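Local coordinates for protein 3-dehydroquinate dehydratase (Clostridium difficile, PDB 4H3D) that catalyses the cis-dehydration of 3-dehydroquinate to 3-dehydroshikimate, the third step of the chorismate pathway, through an imine formed with an active-site lysine, at residues Q9-I13 against H77-L81; R98-T102 against V127-V131; T152-I158 against D184-L188; Q166-L172 against Y199-I205. One frame throughout, in Å; residues are numbered along the deposited sequence. Where two conformers were deposited one is given.

The four contacts are spread around one TIM barrel, whose eight parallel strands are ringed by helices. Contact 1 comes first along the chain and joins the hairpin 8-10/13-15 to the loop entering strand 81-84. Contact 2 follows, pairing helices 98-110 and 125-137. Contacts 3 and 4 interleave: both use helix 155-167, contact 3 near its start and contact 4 at its end, with centres 18 Å apart. Contacts 1 and 3 lie on opposite sides of the chain's centre, 31 Å between centres. Contacts 2 and 4 touch each other, their centres 19 Å apart. Contact 4 comes nearest the chemistry, beside the lysine that forms the Schiff base.

Contact 1 of 4, residues Q9-I13 against H77-L81; sequences QVKNI and HDIPL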
loop_
_atom_site.group_PDB
_atom_site.type_symbol
_atom_site.label_atom_id
_atom_site.label_comp_id
_atom_site.label_asym_id
_atom_site.label_seq_id
_atom_site.Cartn_x
_atom_site.Cartn_y
_atom_site.Cartn_z
ATOM N N GLN B 9 10.153 -19.791 13.891
ATOM C CA GLN B 9 10.579 -20.677 12.810
ATOM C C GLN B 9 9.552 -21.786 12.619
ATOM O O GLN B 9 9.155 -22.444 13.581
ATOM C CB GLN B 9 11.940 -21.292 13.138
ATOM C CG GLN B 9 12.596 -22.099 11.992
ATOM C CD GLN B 9 13.177 -21.227 10.870
ATOM O OE1 GLN B 9 13.409 -21.708 9.754
ATOM N NE2 GLN B 9 13.419 -19.947 11.165
ATOM N N VAL B 10 9.096 -21.958 11.384
ATOM C CA VAL B 10 8.180 -23.042 11.019
ATOM C C VAL B 10 8.804 -23.679 9.777
ATOM O O VAL B 10 9.120 -22.981 8.803
ATOM C CB VAL B 10 6.718 -22.555 10.786
ATOM C CG1 VAL B 10 6.094 -22.126 12.098
ATOM C CG2 VAL B 10 6.652 -21.424 9.757
ATOM N N LYS B 11 9.028 -24.995 9.822
ATOM C CA LYS B 11 9.770 -25.656 8.748
ATOM C C LYS B 11 11.020 -24.789 8.533
ATOM O O LYS B 11 11.662 -24.414 9.521
ATOM C CB LYS B 11 8.898 -25.885 7.497
ATOM C CG LYS B 11 8.502 -27.325 7.250
ATOM C CD LYS B 11 7.775 -27.962 8.371
ATOM C CE LYS B 11 7.505 -29.427 8.065
ATOM N NZ LYS B 11 6.889 -30.134 9.223
ATOM N N ASN B 12 11.319 -24.442 7.289
ATOM C CA ASN B 12 12.491 -23.661 6.962
ATOM C C ASN B 12 12.155 -22.183 6.668
ATOM O O ASN B 12 12.884 -21.512 5.945
ATOM C CB ASN B 12 13.171 -24.310 5.753
ATOM C CG ASN B 12 13.318 -25.829 5.912
ATOM O OD1 ASN B 12 13.859 -26.318 6.910
ATOM N ND2 ASN B 12 12.828 -26.577 4.925
ATOM N N ILE B 13 11.052 -21.692 7.247
ATOM C CA ILE B 13 10.591 -20.295 7.054
ATOM C C ILE B 13 10.748 -19.564 8.404
ATOM O O ILE B 13 10.377 -20.107 9.439
ATOM C CB ILE B 13 9.090 -20.233 6.614
ATOM C CG1 ILE B 13 8.918 -20.724 5.173
ATOM C CG2 ILE B 13 8.551 -18.832 6.706
ATOM C CD1 ILE B 13 9.721 -19.922 4.119
ATOM N N HIS B 77 4.738 -31.293 0.825
ATOM C CA HIS B 77 6.078 -31.616 1.305
ATOM C C HIS B 77 6.465 -30.824 2.553
ATOM O O HIS B 77 5.860 -31.001 3.597
ATOM C CB HIS B 77 7.114 -31.428 0.180
ATOM C CG HIS B 77 8.336 -32.289 0.333
ATOM N ND1 HIS B 77 9.418 -31.932 1.116
ATOM C CD2 HIS B 77 8.646 -33.497 -0.206
ATOM C CE1 HIS B 77 10.334 -32.884 1.056
ATOM N NE2 HIS B 77 9.893 -33.842 0.260
ATOM N N ASP B 78 7.458 -29.950 2.444
ATOM C CA ASP B 78 7.936 -29.219 3.601
ATOM C C ASP B 78 7.424 -27.791 3.692
ATOM O O ASP B 78 7.975 -27.008 4.437
ATOM C CB ASP B 78 9.468 -29.243 3.651
ATOM C CG ASP B 78 10.019 -30.625 4.004
ATOM O OD1 ASP B 78 9.491 -31.264 4.959
ATOM O OD2 ASP B 78 10.989 -31.063 3.337
ATOM N N ILE B 79 6.367 -27.454 2.952
ATOM C CA ILE B 79 5.769 -26.116 3.070
ATOM C C ILE B 79 5.089 -26.026 4.453
ATOM O O ILE B 79 4.357 -26.936 4.835
ATOM C CB ILE B 79 4.734 -25.856 1.951
ATOM C CG1 ILE B 79 5.430 -25.763 0.598
ATOM C CG2 ILE B 79 3.986 -24.554 2.199
ATOM C CD1 ILE B 79 4.473 -25.578 -0.583
ATOM N N PRO B 80 5.354 -24.954 5.221
ATOM C CA PRO B 80 4.671 -24.865 6.516
ATOM C C PRO B 80 3.144 -24.908 6.368
ATOM O O PRO B 80 2.593 -24.267 5.476
ATOM C CB PRO B 80 5.116 -23.510 7.058
ATOM C CG PRO B 80 6.484 -23.271 6.426
ATOM C CD PRO B 80 6.485 -24.015 5.106
ATOM N N LEU B 81 2.482 -25.672 7.232
ATOM C CA LEU B 81 1.035 -25.812 7.186
ATOM C C LEU B 81 0.403 -25.280 8.460
ATOM O O LEU B 81 0.756 -25.712 9.580
ATOM C CB LEU B 81 0.650 -27.286 7.002
ATOM C CG LEU B 81 -0.835 -27.627 6.941
ATOM C CD1 LEU B 81 -1.494 -26.968 5.754
ATOM C CD2 LEU B 81 -1.016 -29.162 6.866
#
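Pro80 presents its ring to the turn from Val10 to Ile13, and Lys11, at the head of that turn, meets it with the root of its side chain: Lys11 CB is 3.7 Å from Pro80 CG. Two shorter side chains complete the grip on the ring, Val10 CG2 at 3.7 Å from Pro80 CB and Ile13 CG1 at 3.7 Å from Pro80 CG. The turn is a type II' beta turn, closed by Ile13 N to Val10 O (2.8 Å) and Val10 N to Ile13 O (3.0 Å); it links strands 8-10 and 13-15 of a hairpin that is separate from the TIM-barrel sheet. Beyond the proline, Lys11 bends at chi2 (57°) and then runs extended past Asp78, the two side chains crossing at about a right angle. The methylenes do the touching here, with Lys11 CE 4.1 Å from Asp78 OD1. Their charged ends stay apart: Lys11 NZ lies 5.1 Å from Asp78 OD1, a distance at which any attraction would be through space and probably modest. The lysine ammonium forms its salt bridge with Asp115, whose other carboxylate oxygen accepts a hydrogen bond from Leu81 N.

Contact 2 of 4, residues R98-T102 against V127-V131; sequences RDYYT and VIDEV
Thr102 and Val127 form the dense part of this helix-helix contact, each pointing its CB at the facing helix; both are buried, and they give up more surface to the other segment than any other residue here. Thr102 OG1 is 3.8 Å from both Val127 CG1 and Val127 CG2. With OG1 anti to the carbonyl carbon (chi1 -58°), Thr102 keeps its hydroxyl on the Val127 side and sends CG2 toward Val131, whose CG2 is 4.0 Å away. Tyr101 extends the apolar patch: Val127 CG1 approaches the edge of its ring, near the ring plane, at 4.1 Å from Tyr101 CD2. No hydrogen bond crosses between the two segments; the axes of these short segments approach to 10.8 Å and run nearly parallel, crossing at -23°.

The flanks are more exposed and lose far less surface. Partly exposed Glu130 lays its carboxylate beside Thr102, with Glu130 OE1 3.7 Å from Thr102 CG2, and its OE2 makes a salt bridge to Lys106. Arg98, in the conformer given, passes its guanidinium obliquely by Val127 and hydrogen-bonds the carbonyl of Met123. Inward, both helices lie against strand 116-120 of the TIM barrel: Tyr101 packs on Val119 and hydrogen-bonds Glu120 N through its hydroxyl, and Val131 rests on Ile117 and Val119, while Ile128, pointing away from helix 98-110, packs on Leu168 beyond helix 155-167.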
loop_
_atom_site.group_PDB
_atom_site.type_symbol
_atom_site.label_atom_id
_atom_site.label_comp_id
_atom_site.label_asym_id
_atom_site.label_seq_id
_atom_site.Cartn_x
_atom_site.Cartn_y
_atom_site.Cartn_z
ATOM N N ARG B 98 -17.667 -26.705 21.900
ATOM C CA ARG B 98 -16.474 -26.208 22.548
ATOM C C ARG B 98 -15.517 -27.374 22.820
ATOM O O ARG B 98 -14.307 -27.279 22.588
ATOM C CB ARG B 98 -16.929 -25.542 23.847
ATOM C CG ARG B 98 -15.881 -25.108 24.808
ATOM C CD ARG B 98 -16.538 -24.125 25.768
ATOM N NE ARG B 98 -17.085 -23.026 24.984
ATOM C CZ ARG B 98 -16.402 -21.927 24.686
ATOM N NH1 ARG B 98 -15.179 -21.785 25.155
ATOM N NH2 ARG B 98 -16.948 -20.973 23.938
ATOM N N ASP B 99 -16.078 -28.479 23.294
ATOM C CA ASP B 99 -15.302 -29.678 23.569
ATOM C C ASP B 99 -14.690 -30.241 22.289
ATOM O O ASP B 99 -13.535 -30.661 22.300
ATOM C CB ASP B 99 -16.156 -30.743 24.265
ATOM C CG ASP B 99 -16.418 -30.418 25.732
ATOM O OD1 ASP B 99 -15.674 -29.603 26.324
ATOM O OD2 ASP B 99 -17.361 -30.984 26.292
ATOM N N TYR B 100 -15.445 -30.243 21.187
ATOM C CA TYR B 100 -14.893 -30.771 19.942
ATOM C C TYR B 100 -13.828 -29.829 19.378
ATOM O O TYR B 100 -12.864 -30.279 18.794
ATOM C CB TYR B 100 -15.958 -31.074 18.880
ATOM C CG TYR B 100 -15.340 -31.776 17.677
ATOM C CD1 TYR B 100 -14.787 -33.052 17.808
ATOM C CD2 TYR B 100 -15.282 -31.162 16.432
ATOM C CE1 TYR B 100 -14.193 -33.693 16.730
ATOM C CE2 TYR B 100 -14.696 -31.798 15.346
ATOM C CZ TYR B 100 -14.155 -33.071 15.507
ATOM O OH TYR B 100 -13.576 -33.711 14.436
ATOM N N TYR B 101 -14.002 -28.525 19.567
ATOM C CA TYR B 101 -13.017 -27.559 19.083
ATOM C C TYR B 101 -11.669 -27.855 19.724
ATOM O O TYR B 101 -10.644 -27.863 19.053
ATOM C CB TYR B 101 -13.469 -26.137 19.413
ATOM C CG TYR B 101 -12.525 -25.039 19.014
ATOM C CD1 TYR B 101 -12.583 -24.462 17.755
ATOM C CD2 TYR B 101 -11.598 -24.534 19.920
ATOM C CE1 TYR B 101 -11.712 -23.421 17.399
ATOM C CE2 TYR B 101 -10.739 -23.510 19.581
ATOM C CZ TYR B 101 -10.799 -22.956 18.315
ATOM O OH TYR B 101 -9.943 -21.928 17.991
ATOM N N THR B 102 -11.698 -28.091 21.031
ATOM C CA THR B 102 -10.508 -28.410 21.809
ATOM C C THR B 102 -9.900 -29.739 21.354
ATOM O O THR B 102 -8.711 -29.806 21.061
ATOM C CB THR B 102 -10.849 -28.466 23.308
ATOM O OG1 THR B 102 -11.406 -27.200 23.703
ATOM C CG2 THR B 102 -9.611 -28.772 24.150
ATOM N N VAL B 127 -9.938 -23.004 27.438
ATOM C CA VAL B 127 -9.706 -23.669 26.161
ATOM C C VAL B 127 -8.308 -23.341 25.641
ATOM O O VAL B 127 -7.532 -24.243 25.294
ATOM C CB VAL B 127 -10.745 -23.241 25.104
ATOM C CG1 VAL B 127 -10.281 -23.609 23.701
ATOM C CG2 VAL B 127 -12.094 -23.845 25.438
ATOM N N ILE B 128 -7.988 -22.055 25.620
ATOM C CA ILE B 128 -6.688 -21.573 25.139
ATOM C C ILE B 128 -5.521 -22.183 25.902
ATOM O O ILE B 128 -4.575 -22.664 25.292
ATOM C CB ILE B 128 -6.590 -20.060 25.210
ATOM C CG1 ILE B 128 -7.576 -19.415 24.221
ATOM C CG2 ILE B 128 -5.185 -19.612 24.866
ATOM C CD1 ILE B 128 -7.782 -17.942 24.456
ATOM N N ASP B 129 -5.586 -22.166 27.229
ATOM C CA ASP B 129 -4.506 -22.760 28.038
ATOM C C ASP B 129 -4.284 -24.214 27.673
ATOM O O ASP B 129 -3.134 -24.652 27.491
ATOM C CB ASP B 129 -4.780 -22.635 29.546
ATOM C CG ASP B 129 -4.463 -21.237 30.095
ATOM O OD1 ASP B 129 -3.932 -20.391 29.346
ATOM O OD2 ASP B 129 -4.748 -20.993 31.288
ATOM N N GLU B 130 -5.366 -24.955 27.528
ATOM C CA GLU B 130 -5.248 -26.371 27.198
ATOM C C GLU B 130 -4.647 -26.597 25.811
ATOM O O GLU B 130 -3.703 -27.387 25.658
ATOM C CB GLU B 130 -6.596 -27.098 27.321
ATOM C CG GLU B 130 -6.459 -28.612 27.127
ATOM C CD GLU B 130 -7.751 -29.391 27.331
ATOM O OE1 GLU B 130 -8.778 -28.806 27.732
ATOM O OE2 GLU B 130 -7.725 -30.618 27.098
ATOM N N VAL B 131 -5.173 -25.897 24.809
ATOM C CA VAL B 131 -4.709 -26.080 23.442
ATOM C C VAL B 131 -3.297 -25.521 23.226
ATOM O O VAL B 131 -2.486 -26.144 22.543
ATOM C CB VAL B 131 -5.679 -25.474 22.420
ATOM C CG1 VAL B 131 -5.182 -25.732 21.014
ATOM C CG2 VAL B 131 -7.081 -26.071 22.619
#

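Contact 3 of 4, residues T152-I158 against D184-L188; sequences TPKKEEI and DVLVL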
loop_
_atom_site.group_PDB
_atom_site.type_symbol
_atom_site.label_atom_id
_atom_site.label_comp_id
_atom_site.label_asym_id
_atom_site.label_seq_id
_atom_site.Cartn_x
_atom_site.Cartn_y
_atom_site.Cartn_z
ATOM N N THR B 152 -13.604 -1.040 13.889
ATOM C CA THR B 152 -12.190 -1.029 14.213
ATOM C C THR B 152 -12.068 -0.487 15.642
ATOM O O THR B 152 -12.315 0.691 15.888
ATOM C CB THR B 152 -11.384 -0.159 13.243
ATOM O OG1 THR B 152 -11.504 -0.694 11.915
ATOM C CG2 THR B 152 -9.886 -0.126 13.663
ATOM N N PRO B 153 -11.721 -1.355 16.598
ATOM C CA PRO B 153 -11.585 -0.863 17.958
ATOM C C PRO B 153 -10.483 0.212 18.020
ATOM O O PRO B 153 -9.622 0.281 17.121
ATOM C CB PRO B 153 -11.201 -2.110 18.750
ATOM C CG PRO B 153 -11.660 -3.260 17.909
ATOM C CD PRO B 153 -11.471 -2.805 16.504
ATOM N N LYS B 154 -10.514 1.032 19.065
ATOM C CA LYS B 154 -9.523 2.085 19.237
ATOM C C LYS B 154 -8.119 1.487 19.325
ATOM O O LYS B 154 -7.951 0.314 19.676
ATOM C CB LYS B 154 -9.832 2.914 20.486
ATOM C CG LYS B 154 -11.256 3.482 20.497
ATOM C CD LYS B 154 -11.537 4.100 19.166
ATOM C CE LYS B 154 -12.934 4.644 19.037
ATOM N NZ LYS B 154 -13.131 5.068 17.628
ATOM N N LYS B 155 -7.118 2.294 18.996
ATOM C CA LYS B 155 -5.712 1.848 19.039
ATOM C C LYS B 155 -5.374 1.084 20.334
ATOM O O LYS B 155 -4.855 -0.022 20.291
ATOM C CB LYS B 155 -4.802 3.077 18.890
ATOM C CG LYS B 155 -3.308 2.799 19.007
ATOM C CD LYS B 155 -2.485 4.064 18.729
ATOM C CE LYS B 155 -2.687 5.183 19.758
ATOM N NZ LYS B 155 -2.126 4.860 21.108
ATOM N N GLU B 156 -5.699 1.679 21.478
ATOM C CA GLU B 156 -5.379 1.077 22.764
ATOM C C GLU B 156 -6.095 -0.257 22.981
ATOM O O GLU B 156 -5.544 -1.134 23.643
ATOM C CB GLU B 156 -5.562 2.059 23.950
ATOM C CG GLU B 156 -6.706 3.011 23.826
ATOM C CD GLU B 156 -6.400 4.178 22.867
ATOM O OE1 GLU B 156 -5.423 4.943 23.109
ATOM O OE2 GLU B 156 -7.146 4.335 21.887
ATOM N N GLU B 157 -7.306 -0.410 22.422
ATOM C CA GLU B 157 -8.033 -1.683 22.510
ATOM C C GLU B 157 -7.308 -2.740 21.688
ATOM O O GLU B 157 -7.127 -3.861 22.132
ATOM C CB GLU B 157 -9.461 -1.554 21.979
ATOM C CG GLU B 157 -10.337 -0.599 22.746
ATOM C CD GLU B 157 -11.719 -0.520 22.140
ATOM O OE1 GLU B 157 -12.472 -1.519 22.251
ATOM O OE2 GLU B 157 -12.052 0.548 21.566
ATOM N N ILE B 158 -6.907 -2.378 20.477
ATOM C CA ILE B 158 -6.174 -3.315 19.602
ATOM C C ILE B 158 -4.868 -3.752 20.311
ATOM O O ILE B 158 -4.581 -4.959 20.434
ATOM C CB ILE B 158 -5.890 -2.687 18.234
ATOM C CG1 ILE B 158 -7.210 -2.441 17.485
ATOM C CG2 ILE B 158 -4.992 -3.607 17.381
ATOM C CD1 ILE B 158 -7.049 -1.604 16.240
ATOM N N ASP B 184 -10.074 4.615 9.968
ATOM C CA ASP B 184 -10.022 3.309 10.703
ATOM C C ASP B 184 -8.898 2.404 10.195
ATOM O O ASP B 184 -8.274 1.663 10.979
ATOM C CB ASP B 184 -11.346 2.547 10.595
ATOM C CG ASP B 184 -12.408 3.057 11.540
ATOM O OD1 ASP B 184 -12.077 3.827 12.471
ATOM O OD2 ASP B 184 -13.590 2.654 11.364
ATOM N N VAL B 185 -8.660 2.446 8.890
ATOM C CA VAL B 185 -7.548 1.681 8.288
ATOM C C VAL B 185 -6.238 2.192 8.884
ATOM O O VAL B 185 -5.368 1.400 9.283
ATOM C CB VAL B 185 -7.498 1.830 6.784
ATOM C CG1 VAL B 185 -6.311 1.038 6.215
ATOM C CG2 VAL B 185 -8.803 1.374 6.132
ATOM N N LEU B 186 -6.105 3.518 8.966
ATOM C CA LEU B 186 -4.902 4.120 9.527
ATOM C C LEU B 186 -4.742 3.777 11.020
ATOM O O LEU B 186 -3.626 3.564 11.497
ATOM C CB LEU B 186 -4.887 5.646 9.283
ATOM C CG LEU B 186 -4.932 6.089 7.799
ATOM C CD1 LEU B 186 -4.898 7.599 7.671
ATOM C CD2 LEU B 186 -3.779 5.475 7.003
ATOM N N VAL B 187 -5.846 3.706 11.757
ATOM C CA VAL B 187 -5.788 3.317 13.193
ATOM C C VAL B 187 -5.216 1.902 13.363
ATOM O O VAL B 187 -4.334 1.654 14.227
ATOM C CB VAL B 187 -7.182 3.417 13.846
ATOM C CG1 VAL B 187 -7.193 2.743 15.243
ATOM C CG2 VAL B 187 -7.645 4.906 13.908
ATOM N N LEU B 188 -5.690 0.977 12.537
ATOM C CA LEU B 188 -5.178 -0.396 12.540
ATOM C C LEU B 188 -3.668 -0.384 12.292
ATOM O O LEU B 188 -2.891 -1.045 13.024
ATOM C CB LEU B 188 -5.914 -1.260 11.486
ATOM C CG LEU B 188 -5.536 -2.748 11.364
ATOM C CD1 LEU B 188 -4.253 -2.974 10.537
ATOM C CD2 LEU B 188 -5.433 -3.430 12.761
HETATM O O HOH W 1 -9.392 -0.927 10.207
HETATM O O HOH W 2 -14.916 1.440 13.343
HETATM O O HOH W 3 -11.168 3.034 15.079
#
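Asp184 OD2 is gripped by a water that donates to it at 2.7 Å, and by the backbone N of Gln180, so it is held by protein as well as solvent. The same water accepts from Thr152 N, carrying the link to the other segment. A second water donates to both Asp184 OD1 and Thr152 O, lying 2.7 Å from Thr152 O. A third lies 2.7 Å from Thr152 OG1 and makes a weak bond to Asp184 O; Thr152 OG1 also has a weak hydrogen bond with Met178 O. The two side chains lie antiparallel to one another, with Thr152 OG1 3.5 Å from Asp184 CB.

The two segments belong to successive helices of the TIM barrel, with strand 172-177 between them in sequence; Lys154 is the N-cap residue of helix 155-167. Val187 faces this helix start. With CG1 anti to the backbone N (chi1 168°), that methyl reaches the backbone at the helix start, Val187 CG1 being 3.8 Å from Lys155 N and 3.9 Å from Pro153 O, a buried carbonyl oxygen that has no polar partner in the model. Deeper in, Ile158 CD1 meets Leu188 CD2 at 4.2 Å, and both residues continue onto strand 172-177, Ile158 against Ile175 and Leu188 against Val177. On the other side of helix 182-199, Val185 packs on Phe223 of the second subunit.

Contact 4 of 4, residues Q166-L172 against Y199-I205; sequences QELGADL and YADRPII
Gln166 and Arg202 run past one another in opposite directions, Gln166 CB lying 3.8 Å above the centre of the Arg202 guanidinium plane. The amide and guanidinium planes are turned 42° apart, so this is aliphatic packing on one face and not a parallel stack of the flat groups. The guanidinium makes its bonds at the edge. Arg202 NH2 donates to Ala170 O at 2.7 Å, a nearly straight bond only 7° out of the guanidinium plane, and also donates to a water. NE and NH1 both grip one oxygen side-on; Arg202 NE is 2.8 Å from Asp201 OD1. A bend at chi3 (70°) lets the arginine serve Ala170 and Asp201 at once, which should fix its rotation.

Gln166 uses both ends of its amide on the opposite backbone: Gln166 OE1 accepts from Asp201 N at 2.9 Å, and NE2 makes a weak bond to Tyr199 O. The carbonyl that takes the arginine follows a Schellman motif, where Gly169, with positive phi, ends helix 155-167.

Further along, Leu172 touches Pro203 through CD2, 3.6 Å from Pro203 CB, and Ile205 through CB, 3.9 Å from Ile205 CD1. These residues lead into neighbouring parallel strands of the TIM barrel, 172-177 and 205-208, where Ile205 packs on Lys174, the Schiff-base residue. Around them, Leu172 and Ile205 reach Ile143 of strand 141-148, Leu168 lies on helix 125-137, and Gln166 rests on Met195 of helix 182-199.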
loop_
_atom_site.group_PDB
_atom_site.type_symbol
_atom_site.label_atom_id
_atom_site.label_comp_id
_atom_site.label_asym_id
_atom_site.label_seq_id
_atom_site.Cartn_x
_atom_site.Cartn_y
_atom_site.Cartn_z
ATOM N N GLN B 166 -0.130 -12.240 23.728
ATOM C CA GLN B 166 1.240 -12.564 24.168
ATOM C C GLN B 166 1.218 -13.217 25.544
ATOM O O GLN B 166 1.908 -14.226 25.780
ATOM C CB GLN B 166 2.129 -11.322 24.218
ATOM C CG GLN B 166 2.516 -10.787 22.874
ATOM C CD GLN B 166 3.605 -9.718 22.966
ATOM O OE1 GLN B 166 4.416 -9.573 22.062
ATOM N NE2 GLN B 166 3.627 -8.978 24.076
ATOM N N GLU B 167 0.429 -12.651 26.459
ATOM C CA GLU B 167 0.336 -13.183 27.821
ATOM C C GLU B 167 -0.180 -14.621 27.833
ATOM O O GLU B 167 0.215 -15.415 28.687
ATOM C CB GLU B 167 -0.551 -12.289 28.706
ATOM C CG GLU B 167 0.024 -10.898 28.962
ATOM C CD GLU B 167 -0.980 -9.947 29.630
ATOM O OE1 GLU B 167 -2.103 -10.397 29.994
ATOM O OE2 GLU B 167 -0.647 -8.744 29.775
ATOM N N LEU B 168 -1.048 -14.952 26.884
ATOM C CA LEU B 168 -1.603 -16.298 26.772
ATOM C C LEU B 168 -0.653 -17.282 26.061
ATOM O O LEU B 168 -0.963 -18.449 25.899
ATOM C CB LEU B 168 -2.962 -16.256 26.083
ATOM C CG LEU B 168 -4.097 -15.706 26.949
ATOM C CD1 LEU B 168 -5.346 -15.397 26.101
ATOM C CD2 LEU B 168 -4.437 -16.663 28.103
ATOM N N GLY B 169 0.509 -16.805 25.658
ATOM C CA GLY B 169 1.498 -17.669 25.023
ATOM C C GLY B 169 1.403 -17.800 23.517
ATOM O O GLY B 169 1.999 -18.715 22.946
ATOM N N ALA B 170 0.665 -16.914 22.844
ATOM C CA ALA B 170 0.639 -16.987 21.375
ATOM C C ALA B 170 2.050 -16.767 20.848
ATOM O O ALA B 170 2.753 -15.887 21.317
ATOM C CB ALA B 170 -0.278 -15.927 20.786
ATOM N N ASP B 171 2.471 -17.576 19.889
ATOM C CA ASP B 171 3.721 -17.321 19.219
ATOM C C ASP B 171 3.494 -16.148 18.258
ATOM O O ASP B 171 4.412 -15.366 18.004
ATOM C CB ASP B 171 4.167 -18.561 18.443
ATOM C CG ASP B 171 4.465 -19.734 19.355
ATOM O OD1 ASP B 171 5.556 -19.756 19.951
ATOM O OD2 ASP B 171 3.614 -20.645 19.456
ATOM N N LEU B 172 2.250 -16.030 17.753
ATOM C CA LEU B 172 1.878 -15.025 16.760
ATOM C C LEU B 172 0.471 -14.470 16.992
ATOM O O LEU B 172 -0.521 -15.046 16.521
ATOM C CB LEU B 172 1.930 -15.641 15.341
ATOM C CG LEU B 172 3.282 -16.131 14.815
ATOM C CD1 LEU B 172 3.091 -16.956 13.524
ATOM C CD2 LEU B 172 4.257 -14.968 14.594
ATOM N N TYR B 199 5.495 -2.641 22.512
ATOM C CA TYR B 199 5.024 -3.755 23.360
ATOM C C TYR B 199 5.334 -5.179 22.936
ATOM O O TYR B 199 5.401 -6.057 23.777
ATOM C CB TYR B 199 3.509 -3.647 23.547
ATOM C CG TYR B 199 3.080 -2.358 24.165
ATOM C CD1 TYR B 199 3.311 -2.109 25.510
ATOM C CD2 TYR B 199 2.449 -1.378 23.415
ATOM C CE1 TYR B 199 2.925 -0.926 26.089
ATOM C CE2 TYR B 199 2.058 -0.183 23.990
ATOM C CZ TYR B 199 2.299 0.033 25.333
ATOM O OH TYR B 199 1.924 1.212 25.927
ATOM N N ALA B 200 5.515 -5.415 21.645
ATOM C CA ALA B 200 5.721 -6.760 21.148
ATOM C C ALA B 200 7.107 -7.338 21.421
ATOM O O ALA B 200 8.131 -6.662 21.246
ATOM C CB ALA B 200 5.432 -6.805 19.658
ATOM N N ASP B 201 7.144 -8.590 21.867
ATOM C CA ASP B 201 8.422 -9.282 21.996
ATOM C C ASP B 201 8.422 -10.500 21.078
ATOM O O ASP B 201 9.215 -11.405 21.247
ATOM C CB ASP B 201 8.776 -9.623 23.448
ATOM C CG ASP B 201 7.809 -10.590 24.101
ATOM O OD1 ASP B 201 6.876 -11.117 23.441
ATOM O OD2 ASP B 201 7.998 -10.819 25.312
ATOM N N ARG B 202 7.508 -10.486 20.101
ATOM C CA ARG B 202 7.380 -11.551 19.095
ATOM C C ARG B 202 6.661 -10.963 17.865
ATOM O O ARG B 202 6.133 -9.844 17.929
ATOM C CB ARG B 202 6.587 -12.718 19.667
ATOM C CG ARG B 202 5.128 -12.399 19.920
ATOM C CD ARG B 202 4.568 -13.323 20.989
ATOM N NE ARG B 202 5.121 -13.020 22.316
ATOM C CZ ARG B 202 4.957 -13.781 23.400
ATOM N NH1 ARG B 202 5.490 -13.415 24.558
ATOM N NH2 ARG B 202 4.271 -14.910 23.331
ATOM N N PRO B 203 6.635 -11.710 16.752
ATOM C CA PRO B 203 5.978 -11.147 15.577
ATOM C C PRO B 203 4.470 -11.143 15.752
ATOM O O PRO B 203 3.926 -11.982 16.486
ATOM C CB PRO B 203 6.402 -12.085 14.436
ATOM C CG PRO B 203 7.477 -12.997 15.041
ATOM C CD PRO B 203 7.151 -13.059 16.490
ATOM N N ILE B 204 3.821 -10.181 15.102
ATOM C CA ILE B 204 2.388 -10.024 15.145
ATOM C C ILE B 204 1.839 -9.993 13.735
ATOM O O ILE B 204 2.578 -9.729 12.763
ATOM C CB ILE B 204 1.956 -8.745 15.898
ATOM C CG1 ILE B 204 2.405 -7.486 15.141
ATOM C CG2 ILE B 204 2.541 -8.756 17.352
ATOM C CD1 ILE B 204 1.983 -6.189 15.780
ATOM N N ILE B 205 0.545 -10.291 13.636
ATOM C CA ILE B 205 -0.190 -10.344 12.387
ATOM C C ILE B 205 -1.415 -9.453 12.521
ATOM O O ILE B 205 -2.226 -9.644 13.429
ATOM C CB ILE B 205 -0.711 -11.781 12.119
ATOM C CG1 ILE B 205 0.435 -12.792 12.129
ATOM C CG2 ILE B 205 -1.514 -11.839 10.806
ATOM C CD1 ILE B 205 -0.064 -14.281 12.292
HETATM O O HOH W 4 4.733 -16.233 25.820
#